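Local coordinates for D-3-phosphoglycerate dehydrogenase (Sulfolobus tokodaii, PDB 2EKL), which probably catalyses the NAD-dependent oxidation of 3-phosphoglycerate to 3-phosphohydroxypyruvate, the step that leads from glycolysis into serine biosynthesis, at the interface of chains A and B. Sequence-based numbering; all coordinates share one arbitrary frame. Chains: chain A/B, D-3-phosphoglycerate dehydrogenase.

The contacts sample one two-fold symmetric interface between identical chains, so each has a twin with the chains exchanged. Contact 1 and contact 2 use the same elements with the roles of A and B swapped: Arg118 and residues 137-139 of one chain meet Thr288 of the other. Their C-alpha centres lie about 26 Å apart. Contact 3 is about 18 Å from contact 1 and about 26 Å from contact 2. Its B:Ala127, B:Gly130 and B:Phe132 come from the stretch between B:Arg118 and B:Gly137. That stretch of chain B therefore runs along chain A, joining polar and apolar grips that probably stabilise a dimer.

Contact 1: the interface of chains A and B. Residues chain A 104, 284-285, 287-288; chain B 118, 137-139.
A polar, backbone-reading interface forms where B:Arg118 pushes its guanidinium among carbonyls of A:Ser104, A:Ile284 and A:Gly285, probably helping to lock the two chains into a dimer. NH1 donates to A:Ser104 O at 2.7 Å, nearly straight (165° at the hydrogen), and NH2 donates to A:Ile284 O at 2.8 Å. Both oxygens lie within a few degrees of the guanidinium plane, while A:Gly285 O adds a weak bond to NH2. The group's rotation is further restrained by A:Thr288, whose methyl CG2 sits over one face, 3.4 Å from CZ of B:Arg118. On the third side, NE meets water 1, which also links B:Arg118 O and A:Gln287 O.

A:Gln287 O accepts B:Gly137 N at 2.9 Å, part of a parallel beta bridge between A:Thr288 and B:Gly137. Beyond it, A:Ser104 OG donates to the carboxylate atom OE1 of B:Glu139 at 2.7 Å, on the anti side and 18° out of plane. A:Thr288 OG1, held between its backbone N and carbonyl carbon (chi1 60°), bonds to the same OG at 2.7 Å and so helps position it. In the fold, A:Ser104 belongs to the first turn of helix 102-118, B:Arg118 ends the equivalent helix, and A:Thr288 immediately precedes helix 289-309.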
ATOM      1  N   SER A 104      -8.165  -2.484   9.765  1.00 14.39           N
ATOM      2  CA  SER A 104      -8.527  -2.062   8.417  1.00 14.27           C
ATOM      3  C   SER A 104      -8.043  -0.634   8.162  1.00 14.84           C
ATOM      4  O   SER A 104      -7.586  -0.312   7.064  1.00 14.67           O
ATOM      5  CB  SER A 104     -10.039  -2.166   8.216  1.00 13.44           C
ATOM      6  OG  SER A 104     -10.416  -3.530   8.094  1.00 14.77           O
ATOM      7  N   ILE A 284     -12.932   4.920   3.114  1.00 14.49           N
ATOM      8  CA  ILE A 284     -13.105   3.474   3.163  1.00 15.06           C
ATOM      9  C   ILE A 284     -12.269   2.798   4.249  1.00 12.58           C
ATOM     10  O   ILE A 284     -12.134   1.577   4.254  1.00 14.56           O
ATOM     11  CB  ILE A 284     -12.737   2.838   1.801  1.00 15.41           C
ATOM     12  CG1 ILE A 284     -11.289   3.183   1.434  1.00 14.96           C
ATOM     13  CG2 ILE A 284     -13.687   3.357   0.713  1.00 16.77           C
ATOM     14  CD1 ILE A 284     -10.803   2.530   0.148  1.00 13.89           C
ATOM     15  N   GLY A 285     -11.721   3.592   5.164  1.00 14.14           N
ATOM     16  CA  GLY A 285     -10.895   3.049   6.234  1.00 14.55           C
ATOM     17  C   GLY A 285     -11.479   1.899   7.036  1.00 16.27           C
ATOM     18  O   GLY A 285     -10.752   0.990   7.447  1.00 14.64           O
ATOM     19  N   GLN A 287     -14.107   0.190   5.796  1.00 16.63           N
ATOM     20  CA  GLN A 287     -14.867  -0.584   4.826  1.00 18.36           C
ATOM     21  C   GLN A 287     -14.292  -1.915   4.354  1.00 17.25           C
ATOM     22  O   GLN A 287     -13.847  -2.039   3.215  1.00 17.55           O
ATOM     23  CB  GLN A 287     -15.188   0.288   3.610  1.00 20.72           C
ATOM     24  CG  GLN A 287     -16.122   1.450   3.920  1.00 24.00           C
ATOM     25  CD  GLN A 287     -17.494   0.982   4.368  1.00 27.23           C
ATOM     26  OE1 GLN A 287     -18.157   0.217   3.668  1.00 30.79           O
ATOM     27  NE2 GLN A 287     -17.926   1.442   5.534  1.00 29.90           N
ATOM     28  N   THR A 288     -14.284  -2.902   5.243  1.00 17.53           N
ATOM     29  CA  THR A 288     -13.848  -4.248   4.888  1.00 16.55           C
ATOM     30  C   THR A 288     -14.926  -5.174   5.430  1.00 16.37           C
ATOM     31  O   THR A 288     -15.643  -4.819   6.368  1.00 16.84           O
ATOM     32  CB  THR A 288     -12.494  -4.644   5.519  1.00 17.41           C
ATOM     33  OG1 THR A 288     -12.591  -4.600   6.949  1.00 17.79           O
ATOM     34  CG2 THR A 288     -11.388  -3.715   5.040  1.00 15.92           C
TER
ATOM     35  N   ARG B 118      -8.229  -3.721  -1.000  1.00 14.39           N
ATOM     36  CA  ARG B 118      -9.169  -2.653  -0.691  1.00 14.61           C
ATOM     37  C   ARG B 118      -9.750  -1.885  -1.868  1.00 15.27           C
ATOM     38  O   ARG B 118     -10.420  -0.870  -1.667  1.00 16.14           O
ATOM     39  CB  ARG B 118      -8.491  -1.681   0.279  1.00 14.64           C
ATOM     40  CG  ARG B 118      -8.069  -2.363   1.573  1.00 11.92           C
ATOM     41  CD  ARG B 118      -9.297  -2.737   2.396  1.00 12.22           C
ATOM     42  NE  ARG B 118      -9.846  -1.574   3.093  1.00 12.10           N
ATOM     43  CZ  ARG B 118      -9.363  -1.091   4.235  1.00 13.05           C
ATOM     44  NH1 ARG B 118      -8.318  -1.673   4.820  1.00 13.73           N
ATOM     45  NH2 ARG B 118      -9.925  -0.026   4.795  1.00 12.38           N
ATOM     46  N   GLY B 137     -13.759  -3.710   0.859  1.00 17.21           N
ATOM     47  CA  GLY B 137     -12.726  -4.663   0.491  1.00 15.21           C
ATOM     48  C   GLY B 137     -12.506  -5.723   1.563  1.00 17.76           C
ATOM     49  O   GLY B 137     -13.434  -6.100   2.290  1.00 16.75           O
ATOM     50  N   LEU B 138     -11.269  -6.197   1.666  1.00 14.41           N
ATOM     51  CA  LEU B 138     -10.904  -7.229   2.632  1.00 15.77           C
ATOM     52  C   LEU B 138      -9.793  -6.795   3.582  1.00 15.99           C
ATOM     53  O   LEU B 138      -8.855  -6.103   3.181  1.00 16.18           O
ATOM     54  CB  LEU B 138     -10.448  -8.490   1.891  1.00 15.58           C
ATOM     55  CG  LEU B 138     -11.468  -9.167   0.970  1.00 15.46           C
ATOM     56  CD1 LEU B 138     -10.812 -10.339   0.254  1.00 16.24           C
ATOM     57  CD2 LEU B 138     -12.660  -9.641   1.789  1.00 18.30           C
ATOM     58  N   GLU B 139      -9.900  -7.222   4.837  1.00 15.24           N
ATOM     59  CA  GLU B 139      -8.895  -6.918   5.856  1.00 15.27           C
ATOM     60  C   GLU B 139      -7.782  -7.973   5.749  1.00 16.02           C
ATOM     61  O   GLU B 139      -8.034  -9.117   5.352  1.00 17.94           O
ATOM     62  CB  GLU B 139      -9.544  -6.946   7.243  1.00 14.07           C
ATOM     63  CG  GLU B 139      -8.621  -6.576   8.388  1.00 15.65           C
ATOM     64  CD  GLU B 139      -9.369  -6.447   9.698  1.00 17.00           C
ATOM     65  OE1 GLU B 139      -9.893  -5.345   9.975  1.00 18.55           O
ATOM     66  OE2 GLU B 139      -9.448  -7.453  10.444  1.00 17.73           O
TER
HETATM   67  O   HOH W   1     -11.836  -0.966   0.966  1.00 19.90           O

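Contact 2: the interface of chains A and B. Residues chain A 118, 137-139; chain B 288-290.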
ATOM      1  N   ARG A 118       4.810   6.367  -4.345  1.00 14.39           N
ATOM      2  CA  ARG A 118       5.115   5.791  -5.647  1.00 14.61           C
ATOM      3  C   ARG A 118       4.204   6.177  -6.802  1.00 15.27           C
ATOM      4  O   ARG A 118       4.309   5.600  -7.886  1.00 16.14           O
ATOM      5  CB  ARG A 118       5.150   4.266  -5.502  1.00 14.64           C
ATOM      6  CG  ARG A 118       6.199   3.811  -4.497  1.00 11.92           C
ATOM      7  CD  ARG A 118       7.599   4.052  -5.051  1.00 12.22           C
ATOM      8  NE  ARG A 118       7.970   3.026  -6.026  1.00 12.10           N
ATOM      9  CZ  ARG A 118       8.424   1.818  -5.702  1.00 13.05           C
ATOM     10  NH1 ARG A 118       8.571   1.477  -4.424  1.00 13.73           N
ATOM     11  NH2 ARG A 118       8.733   0.948  -6.657  1.00 12.38           N
ATOM     12  N   GLY A 137       9.038   7.365  -8.240  1.00 17.21           N
ATOM     13  CA  GLY A 137       8.596   7.860  -6.948  1.00 15.21           C
ATOM     14  C   GLY A 137       9.720   7.880  -5.919  1.00 17.76           C
ATOM     15  O   GLY A 137      10.896   8.065  -6.259  1.00 16.75           O
ATOM     16  N   LEU A 138       9.355   7.678  -4.657  1.00 14.41           N
ATOM     17  CA  LEU A 138      10.314   7.686  -3.555  1.00 15.77           C
ATOM     18  C   LEU A 138      10.320   6.387  -2.757  1.00 15.99           C
ATOM     19  O   LEU A 138       9.272   5.781  -2.530  1.00 16.18           O
ATOM     20  CB  LEU A 138       9.993   8.842  -2.603  1.00 15.58           C
ATOM     21  CG  LEU A 138      10.055  10.261  -3.179  1.00 15.46           C
ATOM     22  CD1 LEU A 138       9.618  11.262  -2.119  1.00 16.24           C
ATOM     23  CD2 LEU A 138      11.473  10.560  -3.645  1.00 18.30           C
ATOM     24  N   GLU A 139      11.508   5.976  -2.322  1.00 15.24           N
ATOM     25  CA  GLU A 139      11.672   4.768  -1.514  1.00 15.27           C
ATOM     26  C   GLU A 139      11.431   5.148  -0.045  1.00 16.02           C
ATOM     27  O   GLU A 139      11.690   6.287   0.363  1.00 17.94           O
ATOM     28  CB  GLU A 139      13.084   4.206  -1.710  1.00 14.07           C
ATOM     29  CG  GLU A 139      13.361   2.907  -0.978  1.00 15.65           C
ATOM     30  CD  GLU A 139      14.702   2.318  -1.360  1.00 17.00           C
ATOM     31  OE1 GLU A 139      14.760   1.578  -2.367  1.00 18.55           O
ATOM     32  OE2 GLU A 139      15.705   2.610  -0.663  1.00 17.73           O
TER
ATOM     33  N   THR B 288      12.384   4.373  -8.214  1.00 17.53           N
ATOM     34  CA  THR B 288      12.404   5.366  -7.145  1.00 16.55           C
ATOM     35  C   THR B 288      13.723   6.105  -7.311  1.00 16.37           C
ATOM     36  O   THR B 288      14.674   5.569  -7.882  1.00 16.84           O
ATOM     37  CB  THR B 288      12.360   4.748  -5.729  1.00 17.41           C
ATOM     38  OG1 THR B 288      13.497   3.898  -5.531  1.00 17.79           O
ATOM     39  CG2 THR B 288      11.075   3.957  -5.529  1.00 15.92           C
ATOM     40  N   LYS B 289      13.780   7.339  -6.831  1.00 16.78           N
ATOM     41  CA  LYS B 289      14.997   8.133  -6.928  1.00 17.64           C
ATOM     42  C   LYS B 289      16.151   7.396  -6.248  1.00 17.26           C
ATOM     43  O   LYS B 289      17.260   7.304  -6.792  1.00 16.09           O
ATOM     44  CB  LYS B 289      14.771   9.494  -6.261  1.00 21.29           C
ATOM     45  CG  LYS B 289      16.015  10.363  -6.145  1.00 27.19           C
ATOM     46  CD  LYS B 289      15.685  11.724  -5.538  1.00 31.31           C
ATOM     47  CE  LYS B 289      15.019  11.606  -4.168  1.00 35.34           C
ATOM     48  NZ  LYS B 289      15.903  10.982  -3.141  1.00 37.42           N
ATOM     49  N   GLU B 290      15.874   6.853  -5.068  1.00 15.94           N
ATOM     50  CA  GLU B 290      16.885   6.137  -4.297  1.00 16.81           C
ATOM     51  C   GLU B 290      17.396   4.868  -4.979  1.00 16.66           C
ATOM     52  O   GLU B 290      18.609   4.642  -5.043  1.00 16.91           O
ATOM     53  CB  GLU B 290      16.340   5.791  -2.902  1.00 16.86           C
ATOM     54  CG  GLU B 290      16.055   6.993  -1.998  1.00 18.29           C
ATOM     55  CD  GLU B 290      14.762   7.727  -2.339  1.00 18.62           C
ATOM     56  OE1 GLU B 290      13.982   7.234  -3.183  1.00 18.13           O
ATOM     57  OE2 GLU B 290      14.519   8.800  -1.741  1.00 19.04           O
TER
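A:Gly137 and B:Thr288 pair as a parallel beta bridge, and the loop backbone of A:Gly137-Glu139 then runs past the start of helix 289-309 of chain B. The first helical residue, B:Lys289, donates its N to A:Gly137 O at 3.0 Å. The next, B:Glu290, can be followed outward. Its CB packs on CB of A:Glu139 at 3.8 Å, and its CG stays near the same carbon at 4.1 Å. A bend at chi2 (77°) then folds the carboxylate back toward that loop's backbone, with CD 3.7 Å from A:Glu139 N. OE1 accepts A:Glu139 N at 2.9 Å, almost linearly (169° at the hydrogen), but the donor approaches from above the carboxylate plane, 56° out of it. OE2 lies 4.0 Å from CD2 of A:Leu138 and takes a salt bridge of 2.9 Å from NZ of B:Lys289.

That lysine, curled at chi3 and chi4, runs alongside A:Leu138 in the same direction, its CE 3.7 Å from CD2. With B:Glu290 cut back to an alanine, A:Glu139 N would probably lose its acceptor and the amino group of B:Lys289 its salt-bridge mate. The site thus ties a loop of one subunit to a helix start of the other and so probably supports the pairing of the two chains.

Contact 3: the interface of chains A and B. Residues chain A 259, 262-264, 273, 280; chain B 127, 130, 132.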
ATOM      1  N   PHE A 259     -11.823  13.857   3.810  1.00 22.20           N
ATOM      2  CA  PHE A 259     -11.823  15.196   3.234  1.00 22.84           C
ATOM      3  C   PHE A 259     -12.761  16.084   4.044  1.00 24.15           C
ATOM      4  O   PHE A 259     -13.744  15.610   4.611  1.00 25.05           O
ATOM      5  CB  PHE A 259     -12.275  15.148   1.770  1.00 23.40           C
ATOM      6  CG  PHE A 259     -11.311  15.803   0.817  1.00 21.10           C
ATOM      7  CD1 PHE A 259     -10.031  15.287   0.636  1.00 22.23           C
ATOM      8  CD2 PHE A 259     -11.682  16.939   0.099  1.00 20.62           C
ATOM      9  CE1 PHE A 259      -9.132  15.893  -0.242  1.00 21.88           C
ATOM     10  CE2 PHE A 259     -10.792  17.550  -0.781  1.00 21.16           C
ATOM     11  CZ  PHE A 259      -9.514  17.027  -0.952  1.00 24.01           C
ATOM     12  N   GLU A 262     -17.005  15.663   1.784  1.00 26.97           N
ATOM     13  CA  GLU A 262     -16.981  14.504   0.895  1.00 28.29           C
ATOM     14  C   GLU A 262     -18.328  14.329   0.192  1.00 29.14           C
ATOM     15  O   GLU A 262     -19.286  13.846   0.793  1.00 30.46           O
ATOM     16  CB  GLU A 262     -16.649  13.246   1.713  1.00 27.57           C
ATOM     17  CG  GLU A 262     -15.417  13.408   2.613  1.00 25.93           C
ATOM     18  CD  GLU A 262     -15.230  12.266   3.606  1.00 27.65           C
ATOM     19  OE1 GLU A 262     -16.163  11.460   3.790  1.00 29.26           O
ATOM     20  OE2 GLU A 262     -14.145  12.183   4.220  1.00 25.21           O
ATOM     21  N   PRO A 263     -18.423  14.722  -1.092  1.00 29.93           N
ATOM     22  CA  PRO A 263     -17.395  15.316  -1.956  1.00 29.88           C
ATOM     23  C   PRO A 263     -17.140  16.778  -1.595  1.00 30.61           C
ATOM     24  O   PRO A 263     -17.932  17.393  -0.881  1.00 30.15           O
ATOM     25  CB  PRO A 263     -17.996  15.195  -3.361  1.00 31.00           C
ATOM     26  CG  PRO A 263     -19.113  14.188  -3.211  1.00 33.29           C
ATOM     27  CD  PRO A 263     -19.660  14.502  -1.857  1.00 30.68           C
ATOM     28  N   PRO A 264     -16.032  17.352  -2.097  1.00 31.13           N
ATOM     29  CA  PRO A 264     -15.654  18.748  -1.841  1.00 31.86           C
ATOM     30  C   PRO A 264     -16.658  19.726  -2.441  1.00 33.58           C
ATOM     31  O   PRO A 264     -17.262  19.448  -3.476  1.00 32.24           O
ATOM     32  CB  PRO A 264     -14.287  18.868  -2.512  1.00 32.45           C
ATOM     33  CG  PRO A 264     -13.759  17.473  -2.473  1.00 33.32           C
ATOM     34  CD  PRO A 264     -14.966  16.660  -2.839  1.00 30.44           C
ATOM     35  N   LEU A 273      -8.357  18.559  -4.367  1.00 20.53           N
ATOM     36  CA  LEU A 273      -8.780  17.285  -4.934  1.00 19.90           C
ATOM     37  C   LEU A 273      -8.211  17.008  -6.325  1.00 20.71           C
ATOM     38  O   LEU A 273      -7.784  15.890  -6.609  1.00 18.77           O
ATOM     39  CB  LEU A 273     -10.310  17.205  -4.983  1.00 21.20           C
ATOM     40  CG  LEU A 273     -10.890  15.918  -5.582  1.00 21.99           C
ATOM     41  CD1 LEU A 273     -10.455  14.721  -4.745  1.00 21.03           C
ATOM     42  CD2 LEU A 273     -12.403  16.010  -5.636  1.00 21.50           C
ATOM     43  N   VAL A 280      -6.583  10.570  -2.811  1.00 15.71           N
ATOM     44  CA  VAL A 280      -7.752  10.451  -1.953  1.00 16.11           C
ATOM     45  C   VAL A 280      -8.575   9.177  -2.113  1.00 15.08           C
ATOM     46  O   VAL A 280      -8.872   8.754  -3.230  1.00 16.57           O
ATOM     47  CB  VAL A 280      -8.739  11.637  -2.195  1.00 15.47           C
ATOM     48  CG1 VAL A 280      -9.869  11.594  -1.166  1.00 16.14           C
ATOM     49  CG2 VAL A 280      -8.002  12.968  -2.142  1.00 18.56           C
TER
ATOM     50  N   ALA B 127     -13.143   9.219  -6.304  1.00 17.81           N
ATOM     51  CA  ALA B 127     -12.851  10.474  -5.618  1.00 18.51           C
ATOM     52  C   ALA B 127     -12.471  11.596  -6.586  1.00 19.26           C
ATOM     53  O   ALA B 127     -13.021  12.699  -6.519  1.00 17.57           O
ATOM     54  CB  ALA B 127     -11.729  10.262  -4.593  1.00 17.71           C
ATOM     55  N   GLY B 130     -15.152  13.293  -8.186  1.00 20.68           N
ATOM     56  CA  GLY B 130     -16.071  14.000  -7.311  1.00 23.38           C
ATOM     57  C   GLY B 130     -17.195  13.138  -6.771  1.00 22.78           C
ATOM     58  O   GLY B 130     -18.195  13.652  -6.264  1.00 24.38           O
ATOM     59  N   PHE B 132     -17.826  10.573  -3.992  1.00 21.61           N
ATOM     60  CA  PHE B 132     -17.305   9.945  -2.788  1.00 21.42           C
ATOM     61  C   PHE B 132     -18.174   8.815  -2.268  1.00 21.97           C
ATOM     62  O   PHE B 132     -18.779   8.903  -1.198  1.00 22.98           O
ATOM     63  CB  PHE B 132     -17.069  11.002  -1.711  1.00 21.66           C
ATOM     64  CG  PHE B 132     -15.802  11.781  -1.916  1.00 21.62           C
ATOM     65  CD1 PHE B 132     -15.562  12.440  -3.119  1.00 22.03           C
ATOM     66  CD2 PHE B 132     -14.834  11.834  -0.921  1.00 20.90           C
ATOM     67  CE1 PHE B 132     -14.379  13.138  -3.328  1.00 22.63           C
ATOM     68  CE2 PHE B 132     -13.646  12.530  -1.119  1.00 19.43           C
ATOM     69  CZ  PHE B 132     -13.417  13.181  -2.324  1.00 22.55           C
TER
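This mainly apolar interface is built round an inserted aromatic ring: B:Phe132 lies with one face against A:Glu262, A:Pro263 and A:Pro264 and its outer edge toward A:Val280, and hiding 97 Å² of this phenylalanine probably helps hold the two subunits together. Over that face of the ring sits CA of A:Pro263, 4.0 Å from the centroid and offset toward the rim, a CH-pi contact. The proline follows a cis peptide bond, a turn that probably helps bring it and A:Glu262 to the same ring. CB of A:Glu262 touches CD2 of B:Phe132 at 3.5 Å, its chain crossing the phenylalanine at about a right angle. Farther out on the ring, CD of A:Pro264 meets CE1 at 3.6 Å, and CG1 of A:Val280 meets CE2 at 3.9 Å. With CG placed beside the backbone N (chi1 -79°), B:Phe132 directs its ring toward these groups.

At the flank, CB of B:Ala127, in helix 120-128, rests 3.5 Å from A:Val280 O, the carbonyl that ends strand 278-280. A:Leu273, in helix 267-274, brings both methyls close to B:Ala127 O while facing B:Phe132 from the opposite direction. Behind the patch, A:Phe259 N donates to A:Glu262 OE2 at 2.9 Å, using the carboxylate oxygen's anti lone pair (169° at the hydrogen).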